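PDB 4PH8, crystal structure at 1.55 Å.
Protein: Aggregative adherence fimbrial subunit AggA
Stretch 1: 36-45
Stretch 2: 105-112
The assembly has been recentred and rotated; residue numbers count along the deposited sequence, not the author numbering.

Stretch 1, residues 36-45: FSAKVTTSDQ
Stretch 2 105-112: NKFLNASV

Phe36 to Thr41 and Leu108 to Val112 lie in antiparallel strands of one chain, side by side, their axes 4.7 Å apart at closest and 164° between directions. The strand residues and Phe107 are extended, with phi from -94° to -148° and psi from 123° to about 180°. Asp44 (-58/-40) and Gln45 (-64/-39) are helical. The contact buries 629 Å².

Asn105 (phi/psi -153/79) makes no contact with stretch 1; its OD1 is hydrogen-bonded elsewhere in the structure. Lys106 (-96/-4) has a side chain (m, t, t, t) that starts sideways, but full extension carries NZ to Asp44 OD1, 2.8 Å away, in a salt bridge. Asp44 (chi1 m) sits in the first turn of a helix that Ser43 N-caps. Thr41 OG1 (chi1 t) donates to Lys106 O at 2.6 Å.

Phe107 (chi1 m, chi2 -88°) is exposed. Thr41 OG1 lies over one face of its ring, and Lys39 CD approaches Phe107 CD1 obliquely at 3.4 Å. The Lys39 side chain is t, t, p, p.

Leu108 (t, p) pairs with Val40 (t). Leu108 N donates a hydrogen bond to Val40 O at 3.0 Å, and Val40 N one to Leu108 O at 2.9 Å.

Asn109 (m, chi2 -75°) faces Lys39 in a non-hydrogen-bonded pair, CA to CA 4.5 Å. On this partly exposed face a polar amide is at home. A water donates to Asn109 OD1 (2.6 Å) and to Ala38 O (2.8 Å).

Ala110 pairs with Ala38 through two hydrogen bonds: Ala38 N to Ala110 O, 2.9 Å, and Ala110 N to Ala38 O, 3.0 Å.

Ser111 and Ser37, both p, share the face of Asn109 and Lys39. Their CA atoms are 4.1 Å apart.

Val112 (m) pairs with Phe36. Val112 N hydrogen-bonds Phe36 O at 2.9 Å; Phe36 N hydrogen-bonds Val112 O at 3.1 Å. Val112 CG2 packs 4.0 Å from Phe36 CB (Phe36 chi1 m, chi2 -85°), on the buried apolar face with the alanines, Val40 and Leu108.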

ATOM      1  N   PHE A  36      -3.204  -4.701   8.734  1.00 13.61           N
ATOM      2  CA  PHE A  36      -3.393  -3.459   8.003  1.00 14.53           C
ATOM      3  C   PHE A  36      -3.334  -3.817   6.518  1.00 14.34           C
ATOM      4  O   PHE A  36      -2.474  -4.579   6.099  1.00 15.94           O
ATOM      5  CB  PHE A  36      -2.293  -2.437   8.294  1.00 14.29           C
ATOM      6  CG  PHE A  36      -2.058  -2.168   9.761  1.00 15.75           C
ATOM      7  CD1 PHE A  36      -2.816  -1.232  10.441  1.00 15.61           C
ATOM      8  CD2 PHE A  36      -1.039  -2.802  10.428  1.00 16.87           C
ATOM      9  CE1 PHE A  36      -2.589  -0.971  11.782  1.00 19.67           C
ATOM     10  CE2 PHE A  36      -0.795  -2.545  11.781  1.00 15.53           C
ATOM     11  CZ  PHE A  36      -1.579  -1.627  12.447  1.00 19.59           C
ATOM     12  N   SER A  37      -4.245  -3.274   5.729  1.00 12.37           N
ATOM     13  CA  SER A  37      -4.253  -3.584   4.329  1.00 13.30           C
ATOM     14  C   SER A  37      -4.641  -2.394   3.506  1.00 10.87           C
ATOM     15  O   SER A  37      -5.225  -1.426   4.004  1.00 10.53           O
ATOM     16  CB  SER A  37      -5.172  -4.745   4.049  1.00 15.11           C
ATOM     17  OG  SER A  37      -6.496  -4.446   4.378  1.00 13.96           O
ATOM     18  N   ALA A  38      -4.242  -2.467   2.242  1.00 10.70           N
ATOM     19  CA  ALA A  38      -4.486  -1.433   1.259  1.00 10.65           C
ATOM     20  C   ALA A  38      -4.926  -2.095  -0.045  1.00  9.51           C
ATOM     21  O   ALA A  38      -4.557  -3.235  -0.348  1.00 10.49           O
ATOM     22  CB  ALA A  38      -3.239  -0.601   1.031  1.00 11.63           C
ATOM     23  N   LYS A  39      -5.704  -1.354  -0.810  1.00 10.29           N
ATOM     24  CA  LYS A  39      -6.254  -1.826  -2.063  1.00 11.30           C
ATOM     25  C   LYS A  39      -6.186  -0.670  -3.046  1.00 10.23           C
ATOM     26  O   LYS A  39      -6.495   0.464  -2.693  1.00 11.08           O
ATOM     27  CB  LYS A  39      -7.708  -2.294  -1.817  1.00 14.72           C
ATOM     28  CG  LYS A  39      -8.630  -2.367  -3.009  1.00 18.88           C
ATOM     29  CD  LYS A  39      -9.998  -2.941  -2.649  1.00 19.95           C
ATOM     30  CE  LYS A  39     -10.887  -2.055  -1.775  1.00 19.56           C
ATOM     31  NZ  LYS A  39     -11.105  -0.672  -2.224  1.00 23.78           N
ATOM     32  N   VAL A  40      -5.762  -0.959  -4.274  1.00 10.50           N
ATOM     33  CA  VAL A  40      -5.599   0.068  -5.303  1.00 10.76           C
ATOM     34  C   VAL A  40      -6.311  -0.374  -6.582  1.00 10.32           C
ATOM     35  O   VAL A  40      -6.236  -1.528  -6.992  1.00  9.90           O
ATOM     36  CB  VAL A  40      -4.097   0.367  -5.609  1.00 12.44           C
ATOM     37  CG1 VAL A  40      -3.985   1.573  -6.525  1.00 13.72           C
ATOM     38  CG2 VAL A  40      -3.329   0.603  -4.324  1.00 14.12           C
ATOM     39  N   THR A  41      -7.009   0.558  -7.212  1.00 11.00           N
ATOM     40  CA  THR A  41      -7.653   0.273  -8.482  1.00 11.19           C
ATOM     41  C   THR A  41      -7.648   1.548  -9.304  1.00 11.58           C
ATOM     42  O   THR A  41      -7.102   2.580  -8.887  1.00 11.52           O
ATOM     43  CB  THR A  41      -9.081  -0.296  -8.281  1.00 11.62           C
ATOM     44  OG1 THR A  41      -9.580  -0.847  -9.519  1.00 11.30           O
ATOM     45  CG2 THR A  41     -10.027   0.756  -7.735  1.00 13.15           C
ATOM     46  N   THR A  42      -8.228   1.459 -10.490  1.00 10.57           N
ATOM     47  CA  THR A  42      -8.406   2.622 -11.330  1.00 11.42           C
ATOM     48  C   THR A  42      -9.712   2.431 -12.122  1.00 12.97           C
ATOM     49  O   THR A  42     -10.452   1.482 -11.869  1.00 14.25           O
ATOM     50  CB  THR A  42      -7.161   2.835 -12.235  1.00 11.12           C
ATOM     51  OG1 THR A  42      -7.321   4.032 -12.999  1.00 12.58           O
ATOM     52  CG2 THR A  42      -6.986   1.659 -13.179  1.00 11.82           C
ATOM     53  N   SER A  43      -9.991   3.319 -13.076  1.00 14.27           N
ATOM     54  CA  SER A  43     -11.273   3.285 -13.804  1.00 14.77           C
ATOM     55  C   SER A  43     -11.375   2.089 -14.763  1.00 14.99           C
ATOM     56  O   SER A  43     -10.362   1.523 -15.205  1.00 15.04           O
ATOM     57  CB  SER A  43     -11.471   4.575 -14.587  1.00 14.62           C
ATOM     58  OG  SER A  43     -10.518   4.624 -15.643  1.00 14.95           O
ATOM     59  N   ASP A  44     -12.603   1.721 -15.110  1.00 16.02           N
ATOM     60  CA  ASP A  44     -12.808   0.625 -16.064  1.00 17.18           C
ATOM     61  C   ASP A  44     -12.124   0.924 -17.402  1.00 15.34           C
ATOM     62  O   ASP A  44     -11.510   0.048 -17.980  1.00 16.12           O
ATOM     63  CB  ASP A  44     -14.288   0.367 -16.291  1.00 20.35           C
ATOM     64  CG  ASP A  44     -14.956  -0.322 -15.109  1.00 23.31           C
ATOM     65  OD1 ASP A  44     -14.265  -0.806 -14.178  1.00 23.70           O
ATOM     66  OD2 ASP A  44     -16.196  -0.393 -15.113  1.00 29.10           O
ATOM     67  N   GLN A  45     -12.197   2.163 -17.869  1.00 15.94           N
ATOM     68  CA  GLN A  45     -11.529   2.514 -19.125  1.00 17.68           C
ATOM     69  C   GLN A  45     -10.017   2.373 -19.029  1.00 15.87           C
ATOM     70  O   GLN A  45      -9.382   1.875 -19.949  1.00 16.80           O
ATOM     71  CB  GLN A  45     -11.926   3.909 -19.601  1.00 21.34           C
ATOM     72  CG  GLN A  45     -13.337   3.966 -20.175  1.00 24.85           C
ATOM     73  CD  GLN A  45     -13.598   2.900 -21.232  1.00 28.11           C
ATOM     74  OE1 GLN A  45     -14.265   1.897 -20.962  1.00 33.63           O
ATOM     75  NE2 GLN A  45     -13.068   3.104 -22.433  1.00 26.51           N
ATOM     76  N   ASN A 105      -9.870  -8.885 -12.912  1.00 20.35           N
ATOM     77  CA  ASN A 105      -8.954  -8.803 -11.793  1.00 17.01           C
ATOM     78  C   ASN A 105      -8.574  -7.333 -11.564  1.00 12.95           C
ATOM     79  O   ASN A 105      -7.500  -6.872 -11.965  1.00 16.30           O
ATOM     80  CB  ASN A 105      -7.736  -9.661 -12.097  1.00 20.94           C
ATOM     81  CG  ASN A 105      -6.968 -10.047 -10.850  1.00 23.87           C
ATOM     82  OD1 ASN A 105      -7.220  -9.529  -9.757  1.00 23.98           O
ATOM     83  ND2 ASN A 105      -6.023 -10.969 -11.004  1.00 29.44           N
ATOM     84  N   LYS A 106      -9.473  -6.596 -10.927  1.00 12.74           N
ATOM     85  CA  LYS A 106      -9.434  -5.124 -10.987  1.00 13.78           C
ATOM     86  C   LYS A 106      -8.736  -4.431  -9.823  1.00 12.21           C
ATOM     87  O   LYS A 106      -8.584  -3.213  -9.834  1.00 12.85           O
ATOM     88  CB  LYS A 106     -10.852  -4.586 -11.105  1.00 15.25           C
ATOM     89  CG  LYS A 106     -11.593  -4.977 -12.384  1.00 17.21           C
ATOM     90  CD  LYS A 106     -12.851  -4.123 -12.463  1.00 20.87           C
ATOM     91  CE  LYS A 106     -13.693  -4.370 -13.702  1.00 27.05           C
ATOM     92  NZ  LYS A 106     -14.859  -3.454 -13.640  1.00 30.66           N
ATOM     93  N   PHE A 107      -8.303  -5.207  -8.830  1.00 12.06           N
ATOM     94  CA  PHE A 107      -7.696  -4.647  -7.625  1.00 12.31           C
ATOM     95  C   PHE A 107      -6.337  -5.239  -7.357  1.00 11.41           C
ATOM     96  O   PHE A 107      -6.122  -6.438  -7.557  1.00 14.42           O
ATOM     97  CB  PHE A 107      -8.593  -4.888  -6.403  1.00 13.63           C
ATOM     98  CG  PHE A 107      -9.928  -4.237  -6.504  1.00 12.12           C
ATOM     99  CD1 PHE A 107     -10.103  -2.939  -6.078  1.00 13.39           C
ATOM    100  CD2 PHE A 107     -11.019  -4.924  -7.045  1.00 15.01           C
ATOM    101  CE1 PHE A 107     -11.340  -2.320  -6.164  1.00 13.27           C
ATOM    102  CE2 PHE A 107     -12.250  -4.302  -7.150  1.00 16.43           C
ATOM    103  CZ  PHE A 107     -12.407  -3.001  -6.702  1.00 15.64           C
ATOM    104  N   LEU A 108      -5.434  -4.373  -6.903  1.00  9.18           N
ATOM    105  CA  LEU A 108      -4.217  -4.765  -6.214  1.00 10.51           C
ATOM    106  C   LEU A 108      -4.497  -4.721  -4.722  1.00 10.04           C
ATOM    107  O   LEU A 108      -4.909  -3.683  -4.205  1.00 11.49           O
ATOM    108  CB  LEU A 108      -3.104  -3.783  -6.534  1.00 10.81           C
ATOM    109  CG  LEU A 108      -1.781  -3.908  -5.772  1.00 13.82           C
ATOM    110  CD1 LEU A 108      -1.233  -5.312  -5.846  1.00 17.16           C
ATOM    111  CD2 LEU A 108      -0.781  -2.920  -6.351  1.00 14.93           C
ATOM    112  N   ASN A 109      -4.293  -5.844  -4.041  1.00  9.00           N
ATOM    113  CA  ASN A 109      -4.476  -5.926  -2.596  1.00 10.24           C
ATOM    114  C   ASN A 109      -3.155  -6.323  -1.951  1.00  9.73           C
ATOM    115  O   ASN A 109      -2.415  -7.182  -2.462  1.00 11.01           O
ATOM    116  CB  ASN A 109      -5.579  -6.943  -2.224  1.00 11.88           C
ATOM    117  CG  ASN A 109      -6.992  -6.374  -2.345  1.00 12.86           C
ATOM    118  OD1 ASN A 109      -7.412  -5.596  -1.497  1.00 18.26           O
ATOM    119  ND2 ASN A 109      -7.733  -6.772  -3.387  1.00 14.27           N
ATOM    120  N   ALA A 110      -2.848  -5.670  -0.840  1.00 10.68           N
ATOM    121  CA  ALA A 110      -1.657  -5.962  -0.052  1.00  9.60           C
ATOM    122  C   ALA A 110      -1.942  -5.733   1.417  1.00 10.66           C
ATOM    123  O   ALA A 110      -2.800  -4.917   1.797  1.00 10.46           O
ATOM    124  CB  ALA A 110      -0.484  -5.108  -0.482  1.00 10.07           C
ATOM    125  N   SER A 111      -1.202  -6.463   2.237  1.00 11.98           N
ATOM    126  CA  SER A 111      -1.322  -6.344   3.684  1.00 12.97           C
ATOM    127  C   SER A 111      -0.001  -6.513   4.437  1.00 13.48           C
ATOM    128  O   SER A 111       0.981  -7.044   3.918  1.00 14.12           O
ATOM    129  CB  SER A 111      -2.334  -7.357   4.193  1.00 13.78           C
ATOM    130  OG  SER A 111      -1.836  -8.672   4.075  1.00 16.48           O
ATOM    131  N   VAL A 112       0.020  -5.981   5.656  1.00 16.00           N
ATOM    132  CA  VAL A 112       1.101  -6.233   6.600  1.00 15.99           C
ATOM    133  C   VAL A 112       0.470  -6.603   7.924  1.00 18.58           C
ATOM    134  O   VAL A 112      -0.747  -6.463   8.112  1.00 15.47           O
ATOM    135  CB  VAL A 112       2.050  -5.023   6.782  1.00 16.88           C
ATOM    136  CG1 VAL A 112       2.839  -4.753   5.508  1.00 17.79           C
ATOM    137  CG2 VAL A 112       1.308  -3.769   7.266  1.00 17.59           C
TER
HETATM  138  O   HOH W   1      -6.135  -5.319   0.783  1.00 20.90           O